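Local structure of ThiJ/PfpI family protein (Pseudomonas syringae pv. tomato, 3EWN) at residues 24-29 with 47-52; 32-37 with 89-94; 137-142 with 166-171; 142-147 with 173-178. The protein is of unknown function but belongs to the DJ-1/PfpI family, within the class I glutamine amidotransferase-like superfamily. All coordinates share one frame; numbering follows the deposited sequence.

Contact 1: residues 24-29 with 47-52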
loop_
_atom_site.group_PDB
_atom_site.type_symbol
_atom_site.label_atom_id
_atom_site.label_comp_id
_atom_site.label_asym_id
_atom_site.label_seq_id
_atom_site.Cartn_x
_atom_site.Cartn_y
_atom_site.Cartn_z
ATOM N N GLU A 24 -12.450 16.415 -7.658
ATOM C CA GLU A 24 -11.306 16.755 -6.823
ATOM C C GLU A 24 -9.978 16.768 -7.576
ATOM O O GLU A 24 -9.752 15.971 -8.487
ATOM C CB GLU A 24 -11.191 15.779 -5.643
ATOM C CG GLU A 24 -12.389 15.779 -4.702
ATOM C CD GLU A 24 -13.442 14.747 -5.072
ATOM O OE1 GLU A 24 -13.383 14.181 -6.185
ATOM O OE2 GLU A 24 -14.339 14.503 -4.239
ATOM N N GLN A 25 -9.108 17.689 -7.177
ATOM C CA GLN A 25 -7.772 17.820 -7.750
ATOM C C GLN A 25 -6.868 17.429 -6.591
ATOM O O GLN A 25 -6.776 18.155 -5.606
ATOM C CB GLN A 25 -7.499 19.269 -8.154
ATOM C CG GLN A 25 -8.456 19.809 -9.203
ATOM C CD GLN A 25 -8.398 19.025 -10.494
ATOM O OE1 GLN A 25 -7.320 18.783 -11.037
ATOM N NE2 GLN A 25 -9.563 18.625 -11.000
ATOM N N ILE A 26 -6.198 16.291 -6.720
ATOM C CA ILE A 26 -5.357 15.771 -5.652
ATOM C C ILE A 26 -3.895 15.647 -6.055
ATOM O O ILE A 26 -3.563 14.906 -6.982
ATOM C CB ILE A 26 -5.888 14.382 -5.211
ATOM C CG1 ILE A 26 -7.336 14.522 -4.729
ATOM C CG2 ILE A 26 -5.009 13.790 -4.124
ATOM C CD1 ILE A 26 -8.084 13.207 -4.581
ATOM N N ALA A 27 -3.023 16.370 -5.357
ATOM C CA ALA A 27 -1.596 16.316 -5.652
ATOM C C ALA A 27 -0.862 15.530 -4.570
ATOM O O ALA A 27 -0.937 15.866 -3.387
ATOM C CB ALA A 27 -1.021 17.729 -5.752
HETATM N N MSE A 28 -0.147 14.489 -4.987
HETATM C CA MSE A 28 0.604 13.649 -4.063
HETATM C C MSE A 28 2.092 13.739 -4.379
HETATM O O MSE A 28 2.541 13.321 -5.442
HETATM C CB MSE A 28 0.115 12.203 -4.174
HETATM C CG MSE A 28 -1.405 12.066 -3.993
HETATM SE SE MSE A 28 -2.087 10.266 -4.070
HETATM C CE MSE A 28 -1.793 9.747 -2.256
ATOM N N LEU A 29 2.850 14.301 -3.445
ATOM C CA LEU A 29 4.284 14.457 -3.613
ATOM C C LEU A 29 5.009 13.120 -3.517
ATOM O O LEU A 29 4.659 12.278 -2.694
ATOM C CB LEU A 29 4.835 15.397 -2.534
ATOM C CG LEU A 29 6.352 15.597 -2.488
ATOM C CD1 LEU A 29 6.794 16.477 -3.648
ATOM C CD2 LEU A 29 6.737 16.244 -1.158
ATOM N N GLY A 47 -7.822 6.916 -5.015
ATOM C CA GLY A 47 -8.053 6.357 -6.335
ATOM C C GLY A 47 -9.464 5.837 -6.529
ATOM O O GLY A 47 -9.890 5.617 -7.661
ATOM N N SER A 48 -10.193 5.647 -5.432
ATOM C CA SER A 48 -11.564 5.146 -5.509
ATOM C C SER A 48 -12.562 6.241 -5.880
ATOM O O SER A 48 -13.705 5.950 -6.216
ATOM C CB SER A 48 -11.986 4.536 -4.171
ATOM O OG SER A 48 -12.314 5.555 -3.240
ATOM N N LEU A 49 -12.125 7.494 -5.815
ATOM C CA LEU A 49 -12.981 8.636 -6.120
ATOM C C LEU A 49 -13.234 8.826 -7.620
ATOM O O LEU A 49 -12.330 9.206 -8.361
ATOM C CB LEU A 49 -12.344 9.904 -5.536
ATOM C CG LEU A 49 -12.134 9.904 -4.017
ATOM C CD1 LEU A 49 -11.222 11.057 -3.617
ATOM C CD2 LEU A 49 -13.485 10.016 -3.317
HETATM N N MSE A 50 -14.465 8.571 -8.063
HETATM C CA MSE A 50 -14.821 8.727 -9.475
HETATM C C MSE A 50 -14.805 10.198 -9.884
HETATM O O MSE A 50 -15.412 11.037 -9.218
HETATM C CB MSE A 50 -16.220 8.157 -9.737
HETATM C CG MSE A 50 -16.329 6.648 -9.623
HETATM SE SE MSE A 50 -18.183 6.049 -9.582
HETATM C CE MSE A 50 -18.634 6.470 -11.399
ATOM N N GLY A 51 -14.108 10.511 -10.973
ATOM C CA GLY A 51 -14.052 11.883 -11.450
ATOM C C GLY A 51 -12.876 12.694 -10.939
ATOM O O GLY A 51 -12.550 13.743 -11.497
ATOM N N ALA A 52 -12.237 12.215 -9.878
ATOM C CA ALA A 52 -11.107 12.921 -9.301
ATOM C C ALA A 52 -9.868 12.747 -10.158
ATOM O O ALA A 52 -9.699 11.724 -10.830
ATOM C CB ALA A 52 -10.837 12.415 -7.889
HETATM O O HOH W 1 -11.388 16.192 -11.139
#
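The carboxylate of E24 is the flat group here, and it turns one oxygen to the loop: E24 OE1 lies 3.5 Å from A52 CB, a methyl that stands on the same side of the carboxylate plane as L49 CB, which is 4.4 Å from E24 OE1. At the other oxygen, OE2, the group is held by a salt bridge to R190 NE. In the E24 chain a bend at chi2 (92°) turns CD to the side, and OE1 then comes near A52 CB. R190 also donates to the backbone oxygen of M50, so one arginine grips both segments.

Next to this polar end lies an apolar one. I26 CD1 meets L49 CD1 at 3.9 Å, the two side chains crossing at about a right angle, while A52 CB touches I26 CD1 more loosely at 4.4 Å. No direct hydrogen bond joins the two segments. Instead, A52 CA makes a CA-H...O contact of 3.4 Å with E24 O, and a water donates both to E24 O and to G51 O, the latter at 2.7 Å.

Residues 49-52 form a type II beta turn with G51 at its third position; the closing bond from A52 N to L49 O is weak. This turn brings the chain from helix 36-46 back to strand 53-58, which bonds to strand 25-29 through K53 and Y55. The contact packs the return bend of a beta-alpha-beta crossover against the start of its first strand, the two strands being parallel neighbours in the central sheet.

Contact 2: residues 32-37 with 89-94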
loop_
_atom_site.group_PDB
_atom_site.type_symbol
_atom_site.label_atom_id
_atom_site.label_comp_id
_atom_site.label_asym_id
_atom_site.label_seq_id
_atom_site.Cartn_x
_atom_site.Cartn_y
_atom_site.Cartn_z
ATOM N N PRO A 32 12.733 10.645 -4.015
ATOM C CA PRO A 32 13.617 9.499 -3.803
ATOM C C PRO A 32 13.676 9.107 -2.331
ATOM O O PRO A 32 13.763 9.967 -1.459
ATOM C CB PRO A 32 14.967 10.005 -4.313
ATOM C CG PRO A 32 14.580 11.006 -5.372
ATOM C CD PRO A 32 13.438 11.738 -4.708
ATOM N N GLY A 33 13.603 7.810 -2.055
ATOM C CA GLY A 33 13.690 7.364 -0.677
ATOM C C GLY A 33 12.408 7.368 0.132
ATOM O O GLY A 33 12.429 7.049 1.318
HETATM N N MSE A 34 11.293 7.735 -0.485
HETATM C CA MSE A 34 10.030 7.734 0.243
HETATM C C MSE A 34 9.646 6.288 0.560
HETATM O O MSE A 34 10.121 5.362 -0.095
HETATM C CB MSE A 34 8.934 8.365 -0.608
HETATM C CG MSE A 34 8.566 7.536 -1.831
HETATM SE SE MSE A 34 7.109 8.281 -2.814
HETATM C CE MSE A 34 7.212 7.170 -4.360
ATOM N N THR A 35 8.807 6.095 1.574
ATOM C CA THR A 35 8.342 4.762 1.927
ATOM C C THR A 35 7.114 4.638 1.041
ATOM O O THR A 35 6.134 5.342 1.244
ATOM C CB THR A 35 7.944 4.677 3.420
ATOM O OG1 THR A 35 9.096 4.941 4.233
ATOM C CG2 THR A 35 7.405 3.289 3.754
ATOM N N VAL A 36 7.162 3.749 0.056
ATOM C CA VAL A 36 6.057 3.641 -0.886
ATOM C C VAL A 36 4.676 3.357 -0.296
ATOM O O VAL A 36 3.680 3.881 -0.795
ATOM C CB VAL A 36 6.387 2.630 -2.024
ATOM C CG1 VAL A 36 6.236 1.203 -1.540
ATOM C CG2 VAL A 36 5.504 2.907 -3.229
HETATM N N MSE A 37 4.598 2.560 0.765
HETATM C CA MSE A 37 3.295 2.277 1.373
HETATM C C MSE A 37 2.656 3.590 1.858
HETATM O O MSE A 37 1.434 3.726 1.894
HETATM C CB MSE A 37 3.458 1.297 2.545
HETATM C CG MSE A 37 2.156 0.895 3.241
HETATM SE SE MSE A 37 0.768 0.148 2.119
HETATM C CE MSE A 37 -0.718 0.620 3.210
ATOM N N PHE A 89 -0.818 16.440 -0.591
ATOM C CA PHE A 89 -0.403 15.325 0.257
ATOM C C PHE A 89 1.083 15.015 0.184
ATOM O O PHE A 89 1.681 15.083 -0.885
ATOM C CB PHE A 89 -1.188 14.071 -0.153
ATOM C CG PHE A 89 -0.663 12.794 0.448
ATOM C CD1 PHE A 89 -1.151 12.327 1.665
ATOM C CD2 PHE A 89 0.322 12.058 -0.204
ATOM C CE1 PHE A 89 -0.668 11.144 2.223
ATOM C CE2 PHE A 89 0.814 10.875 0.345
ATOM C CZ PHE A 89 0.318 10.416 1.561
ATOM N N ALA A 90 1.668 14.651 1.326
ATOM C CA ALA A 90 3.081 14.287 1.369
ATOM C C ALA A 90 3.290 12.986 2.134
ATOM O O ALA A 90 2.806 12.835 3.259
ATOM C CB ALA A 90 3.901 15.393 2.018
ATOM N N PRO A 91 3.996 12.020 1.520
ATOM C CA PRO A 91 4.273 10.729 2.157
ATOM C C PRO A 91 5.554 10.838 2.974
ATOM O O PRO A 91 6.271 11.844 2.887
ATOM C CB PRO A 91 4.434 9.790 0.968
ATOM C CG PRO A 91 5.140 10.669 -0.029
ATOM C CD PRO A 91 4.363 11.984 0.092
ATOM N N GLY A 92 5.842 9.795 3.747
ATOM C CA GLY A 92 7.033 9.775 4.578
ATOM C C GLY A 92 8.199 8.943 4.062
ATOM O O GLY A 92 8.279 8.603 2.881
ATOM N N GLY A 93 9.093 8.605 4.985
ATOM C CA GLY A 93 10.294 7.846 4.685
ATOM C C GLY A 93 11.317 8.279 5.721
ATOM O O GLY A 93 10.932 8.766 6.783
ATOM N N THR A 94 12.609 8.124 5.442
ATOM C CA THR A 94 13.619 8.537 6.415
ATOM C C THR A 94 14.593 9.556 5.829
ATOM O O THR A 94 14.267 10.739 5.736
ATOM C CB THR A 94 14.397 7.322 6.961
ATOM O OG1 THR A 94 14.965 6.586 5.875
ATOM C CG2 THR A 94 13.465 6.412 7.743
HETATM O O HOH W 2 14.366 7.475 3.040
#
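T35 N donates to G92 O over 2.9 Å in a nearly straight bond (164°). The same oxygen lies 3.3 Å from M34 CA, a CA-H...O contact, so two successive residues close on one carbonyl. T35 OG1 then comes down on the backbone of G93, 3.2 Å from G93 CA, and with no side chain on G93 the two chains run close, M34 CA being 4.5 Å from G93 CA. Away from these polar groups, the selenium of M34 reaches P91 CG at 4.2 Å; M34 CG sits between the backbone N and the carbonyl carbon (chi1 68°), and the chain runs extended beyond it.

Further out, a water bridges the segments, donating to G33 O and accepting from T94 N. D67 OD2 is bonded to T35 OG1 and anchors that hydroxyl, while G93 O is bonded to S125 OG. A glycerol, probably from the crystallisation liquor, is bonded to both T35 OG1 and G93 O.

The contact sets the turn into helix 36-46 against the glycine loop leaving strand 87-90, beyond the carboxyl ends of the parallel strands of the central sheet, where doubly wound alpha/beta folds such as this one commonly place their pockets.

Contact 3: residues 137-142 with 166-171; sequences KGYKAT and DRNRIT
Y139 is clamped between R167 and R169: R169 turns at chi2 (63°), bringing CD in over the ring, whereas R167 turns at chi3 (-75°), leaving NE just outside the ring, and its NH1 lies over the rim near CD1. Both guanidiniums lie flat on the tyrosine, on opposite faces, each centred 3.8 Å from the ring. R169 is almost parallel to it, at 5°, with NE over the ring centre and CD adding a CH-pi contact. The phenol OH bonds to a water that donates to N168 OD1, the acceptor also of R169 NH1.

D166 holds R167 side-on, NE to OD1 at 2.8 Å and NH1 to OD2 at 3.0 Å, each nitrogen above the carboxylate plane. K140 N uses the anti lone pair of the same OD2, at 2.8 Å, so this oxygen ties the start of strand 140-141 to the hairpin. T142 N donates to T171 OG1 over 3.0 Å, and a water joins that hydroxyl to K140 O.

The type II' turn 166-169 thus supplies both cations of a double cation-pi sandwich round Y139, in which D166 probably offsets the charge of R167, while R169 is held by N168 and, through NE, by L135 O.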
loop_
_atom_site.group_PDB
_atom_site.type_symbol
_atom_site.label_atom_id
_atom_site.label_comp_id
_atom_site.label_asym_id
_atom_site.label_seq_id
_atom_site.Cartn_x
_atom_site.Cartn_y
_atom_site.Cartn_z
ATOM N N LYS A 137 1.763 25.730 11.434
ATOM C CA LYS A 137 1.906 26.753 12.466
ATOM C C LYS A 137 0.676 26.783 13.361
ATOM O O LYS A 137 -0.380 27.284 12.969
ATOM C CB LYS A 137 2.120 28.128 11.824
ATOM C CG LYS A 137 3.386 28.236 10.990
ATOM C CD LYS A 137 3.574 29.648 10.451
ATOM C CE LYS A 137 4.750 29.716 9.493
ATOM N NZ LYS A 137 5.990 29.172 10.111
ATOM N N GLY A 138 0.818 26.232 14.563
ATOM C CA GLY A 138 -0.285 26.194 15.507
ATOM C C GLY A 138 -1.264 25.057 15.267
ATOM O O GLY A 138 -2.320 25.006 15.891
ATOM N N TYR A 139 -0.912 24.139 14.372
ATOM C CA TYR A 139 -1.781 23.009 14.043
ATOM C C TYR A 139 -1.399 21.715 14.739
ATOM O O TYR A 139 -0.218 21.386 14.850
ATOM C CB TYR A 139 -1.755 22.746 12.534
ATOM C CG TYR A 139 -2.475 23.782 11.713
ATOM C CD1 TYR A 139 -3.830 23.651 11.428
ATOM C CD2 TYR A 139 -1.804 24.915 11.251
ATOM C CE1 TYR A 139 -4.507 24.631 10.703
ATOM C CE2 TYR A 139 -2.463 25.891 10.532
ATOM C CZ TYR A 139 -3.812 25.747 10.262
ATOM O OH TYR A 139 -4.463 26.724 9.550
ATOM N N LYS A 140 -2.404 20.981 15.210
ATOM C CA LYS A 140 -2.154 19.688 15.828
ATOM C C LYS A 140 -1.832 18.770 14.655
ATOM O O LYS A 140 -2.412 18.903 13.576
ATOM C CB LYS A 140 -3.407 19.175 16.549
ATOM C CG LYS A 140 -3.693 19.855 17.866
ATOM C CD LYS A 140 -5.054 19.440 18.414
ATOM C CE LYS A 140 -5.159 17.939 18.620
ATOM N NZ LYS A 140 -6.529 17.557 19.077
ATOM N N ALA A 141 -0.905 17.846 14.858
ATOM C CA ALA A 141 -0.537 16.926 13.795
ATOM C C ALA A 141 0.207 15.737 14.365
ATOM O O ALA A 141 0.829 15.829 15.423
ATOM C CB ALA A 141 0.331 17.641 12.760
ATOM N N THR A 142 0.129 14.614 13.662
ATOM C CA THR A 142 0.812 13.407 14.098
ATOM C C THR A 142 1.891 13.062 13.079
ATOM O O THR A 142 2.117 13.808 12.129
ATOM C CB THR A 142 -0.181 12.228 14.260
ATOM O OG1 THR A 142 0.514 11.090 14.789
ATOM C CG2 THR A 142 -0.805 11.856 12.929
ATOM N N ASP A 166 -7.150 18.975 12.317
ATOM C CA ASP A 166 -7.206 20.283 12.954
ATOM C C ASP A 166 -7.540 21.227 11.809
ATOM O O ASP A 166 -6.680 21.543 10.985
ATOM C CB ASP A 166 -5.853 20.640 13.564
ATOM C CG ASP A 166 -5.859 21.997 14.248
ATOM O OD1 ASP A 166 -6.884 22.709 14.174
ATOM O OD2 ASP A 166 -4.830 22.353 14.854
ATOM N N ARG A 167 -8.790 21.672 11.762
ATOM C CA ARG A 167 -9.236 22.545 10.694
ATOM C C ARG A 167 -9.019 21.808 9.369
ATOM O O ARG A 167 -9.515 20.693 9.200
ATOM C CB ARG A 167 -8.476 23.874 10.756
ATOM C CG ARG A 167 -9.003 24.794 11.868
ATOM C CD ARG A 167 -7.979 25.844 12.271
ATOM N NE ARG A 167 -6.914 25.263 13.082
ATOM C CZ ARG A 167 -5.795 25.896 13.408
ATOM N NH1 ARG A 167 -4.882 25.284 14.153
ATOM N NH2 ARG A 167 -5.584 27.138 12.981
ATOM N N ASN A 168 -8.280 22.396 8.435
ATOM C CA ASN A 168 -8.077 21.719 7.161
ATOM C C ASN A 168 -6.754 20.957 7.068
ATOM O O ASN A 168 -6.288 20.643 5.976
ATOM C CB ASN A 168 -8.212 22.717 6.009
ATOM C CG ASN A 168 -7.003 23.603 5.864
ATOM O OD1 ASN A 168 -6.394 24.013 6.852
ATOM N ND2 ASN A 168 -6.652 23.915 4.621
ATOM N N ARG A 169 -6.158 20.667 8.221
ATOM C CA ARG A 169 -4.917 19.899 8.282
ATOM C C ARG A 169 -5.284 18.509 8.780
ATOM O O ARG A 169 -5.805 18.365 9.884
ATOM C CB ARG A 169 -3.925 20.524 9.272
ATOM C CG ARG A 169 -2.887 21.457 8.661
ATOM C CD ARG A 169 -3.519 22.686 8.021
ATOM N NE ARG A 169 -2.505 23.704 7.755
ATOM C CZ ARG A 169 -2.746 24.869 7.162
ATOM N NH1 ARG A 169 -3.974 25.170 6.763
ATOM N NH2 ARG A 169 -1.762 25.739 6.986
ATOM N N ILE A 170 -5.025 17.491 7.968
ATOM C CA ILE A 170 -5.326 16.122 8.366
ATOM C C ILE A 170 -4.071 15.284 8.164
ATOM O O ILE A 170 -3.554 15.177 7.051
ATOM C CB ILE A 170 -6.498 15.548 7.541
ATOM C CG1 ILE A 170 -7.717 16.467 7.693
ATOM C CG2 ILE A 170 -6.826 14.133 8.021
ATOM C CD1 ILE A 170 -8.938 16.058 6.897
ATOM N N THR A 171 -3.573 14.705 9.251
ATOM C CA THR A 171 -2.360 13.904 9.185
ATOM C C THR A 171 -2.543 12.498 9.743
ATOM O O THR A 171 -3.304 12.281 10.687
ATOM C CB THR A 171 -1.198 14.598 9.946
ATOM O OG1 THR A 171 -1.625 14.946 11.271
ATOM C CG2 THR A 171 -0.754 15.856 9.216
HETATM O O HOH W 3 -6.820 26.281 8.618
HETATM O O HOH W 4 -3.016 17.296 11.325
#

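Contact 4: residues 142-147 with 173-178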
loop_
_atom_site.group_PDB
_atom_site.type_symbol
_atom_site.label_atom_id
_atom_site.label_comp_id
_atom_site.label_asym_id
_atom_site.label_seq_id
_atom_site.Cartn_x
_atom_site.Cartn_y
_atom_site.Cartn_z
ATOM N N THR A 142 0.129 14.614 13.662
ATOM C CA THR A 142 0.812 13.407 14.098
ATOM C C THR A 142 1.891 13.062 13.079
ATOM O O THR A 142 2.117 13.808 12.129
ATOM C CB THR A 142 -0.181 12.228 14.260
ATOM O OG1 THR A 142 0.514 11.090 14.789
ATOM C CG2 THR A 142 -0.805 11.856 12.929
ATOM N N SER A 143 2.568 11.940 13.281
ATOM C CA SER A 143 3.630 11.522 12.373
ATOM C C SER A 143 4.032 10.116 12.795
ATOM O O SER A 143 3.357 9.502 13.616
ATOM C CB SER A 143 4.824 12.468 12.516
ATOM O OG SER A 143 5.765 12.290 11.471
ATOM N N HIS A 144 5.117 9.597 12.230
ATOM C CA HIS A 144 5.587 8.277 12.639
ATOM C C HIS A 144 6.020 8.476 14.090
ATOM O O HIS A 144 6.432 9.577 14.477
ATOM C CB HIS A 144 6.774 7.838 11.777
ATOM C CG HIS A 144 7.215 6.426 12.026
ATOM N ND1 HIS A 144 8.102 6.085 13.026
ATOM C CD2 HIS A 144 6.870 5.264 11.419
ATOM C CE1 HIS A 144 8.285 4.775 13.024
ATOM N NE2 HIS A 144 7.550 4.254 12.058
ATOM N N TRP A 145 5.930 7.433 14.905
ATOM C CA TRP A 145 6.305 7.589 16.301
ATOM C C TRP A 145 7.760 7.987 16.522
ATOM O O TRP A 145 8.095 8.559 17.557
ATOM C CB TRP A 145 5.986 6.321 17.101
ATOM C CG TRP A 145 6.593 5.057 16.573
ATOM C CD1 TRP A 145 5.971 4.101 15.821
ATOM C CD2 TRP A 145 7.929 4.584 16.798
ATOM N NE1 TRP A 145 6.833 3.056 15.571
ATOM C CE2 TRP A 145 8.042 3.330 16.157
ATOM C CE3 TRP A 145 9.040 5.097 17.479
ATOM C CZ2 TRP A 145 9.224 2.581 16.180
ATOM C CZ3 TRP A 145 10.217 4.350 17.502
ATOM C CH2 TRP A 145 10.297 3.106 16.856
ATOM N N SER A 146 8.622 7.707 15.549
ATOM C CA SER A 146 10.041 8.028 15.689
ATOM C C SER A 146 10.399 9.504 15.543
ATOM O O SER A 146 11.503 9.906 15.916
ATOM C CB SER A 146 10.864 7.226 14.680
ATOM O OG SER A 146 10.564 7.630 13.351
ATOM N N CYS A 147 9.480 10.312 15.020
ATOM C CA CYS A 147 9.771 11.731 14.816
ATOM C C CYS A 147 8.603 12.665 15.111
ATOM O O CYS A 147 8.654 13.846 14.778
ATOM C CB CYS A 147 10.224 11.956 13.371
ATOM S SG CYS A 147 8.981 11.505 12.125
ATOM N N ALA A 173 -0.606 8.813 11.112
ATOM C CA ALA A 173 0.615 8.382 11.775
ATOM C C ALA A 173 1.499 7.537 10.861
ATOM O O ALA A 173 1.427 7.640 9.638
ATOM C CB ALA A 173 0.278 7.615 13.043
ATOM N N GLY A 174 2.325 6.691 11.463
ATOM C CA GLY A 174 3.230 5.863 10.694
ATOM C C GLY A 174 2.644 4.952 9.630
ATOM O O GLY A 174 1.540 4.424 9.759
ATOM N N VAL A 175 3.425 4.786 8.568
ATOM C CA VAL A 175 3.119 3.936 7.418
ATOM C C VAL A 175 1.672 3.496 7.159
ATOM O O VAL A 175 0.914 4.199 6.483
ATOM C CB VAL A 175 4.021 2.678 7.458
ATOM C CG1 VAL A 175 3.928 1.919 6.148
ATOM C CG2 VAL A 175 5.472 3.096 7.742
ATOM N N THR A 176 1.295 2.332 7.683
ATOM C CA THR A 176 -0.039 1.785 7.450
ATOM C C THR A 176 -1.208 2.664 7.875
ATOM O O THR A 176 -2.339 2.444 7.440
ATOM C CB THR A 176 -0.190 0.395 8.101
ATOM O OG1 THR A 176 0.018 0.497 9.513
ATOM C CG2 THR A 176 0.832 -0.575 7.514
ATOM N N ALA A 177 -0.946 3.661 8.715
ATOM C CA ALA A 177 -2.002 4.572 9.150
ATOM C C ALA A 177 -2.623 5.276 7.939
ATOM O O ALA A 177 -3.743 5.787 8.004
ATOM C CB ALA A 177 -1.430 5.607 10.122
ATOM N N GLY A 178 -1.884 5.303 6.836
ATOM C CA GLY A 178 -2.370 5.950 5.626
ATOM C C GLY A 178 -3.708 5.423 5.144
ATOM O O GLY A 178 -4.484 6.155 4.530
#
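A173, H144 and G174 have most surface buried here. A173 sits against the backbone and side chain before H144: its CA makes a CA-H...O contact of 3.5 Å with S143 O, its CB lies 3.9 Å from T142 OG1, and its N is 3.5 Å from T142 CG2. The two branches of T142 thus both rest on A173, the methyl at its N and the hydroxyl at its CB, with the hydroxyl bonded to A161 O.

H144 has CG anti to its backbone N (chi1 -173°), and its CD2 comes to 3.8 Å from G174 CA; V175 CG2 lies near the ring plane, at its edge and at longer range. The absence of a side chain on G174 lets the imidazole come in this close. Both ring nitrogens are engaged. ND1 accepts from S146 N over 3.0 Å, the donor tilted 20° from the ring plane, and it is also bonded to S146 OG at 2.9 Å. NE2 is bonded to M201 O of the second subunit. H144 CE1 lies 3.4 Å above the plane of the W145 ring, toward its rim.

No hydrogen bond passes directly between the two segments. E203 of the second subunit spans them, its OE2 bonded to W145 N and, weakly, to G174 N. A glycerol is bonded to S146 OG, close to the H144 side chain, which also packs on C124. The chemistry implies that the rotation of the imidazole is fixed at both nitrogens: ND1 is held within its own loop by S146 and NE2 across the subunit interface, while G174 and, more distantly, V175 give it apolar contacts on the 173-178 side.

How the contacts relate
Contacts 1 and 2 meet on neighbouring strands of the central sheet: A27 O and L29 N each lie 2.9 Å from the backbone of F89, at its N and O respectively, probable hydrogen bonds, although the centres are 18 Å apart. Contact 2 also touches contact 4, M37 CG resting 3.6 Å from V175 CG1, with centres about 11 Å apart; both reach the second subunit and both border bound glycerol, consistent with a pocket in this region. Contacts 3 and 4 share T142, and strand 169-172 of the former leads into helix 177-189 of the latter. Contact 1 lies farthest off, about 22 Å between centres from contact 4, on the opposite side of the chain's centre.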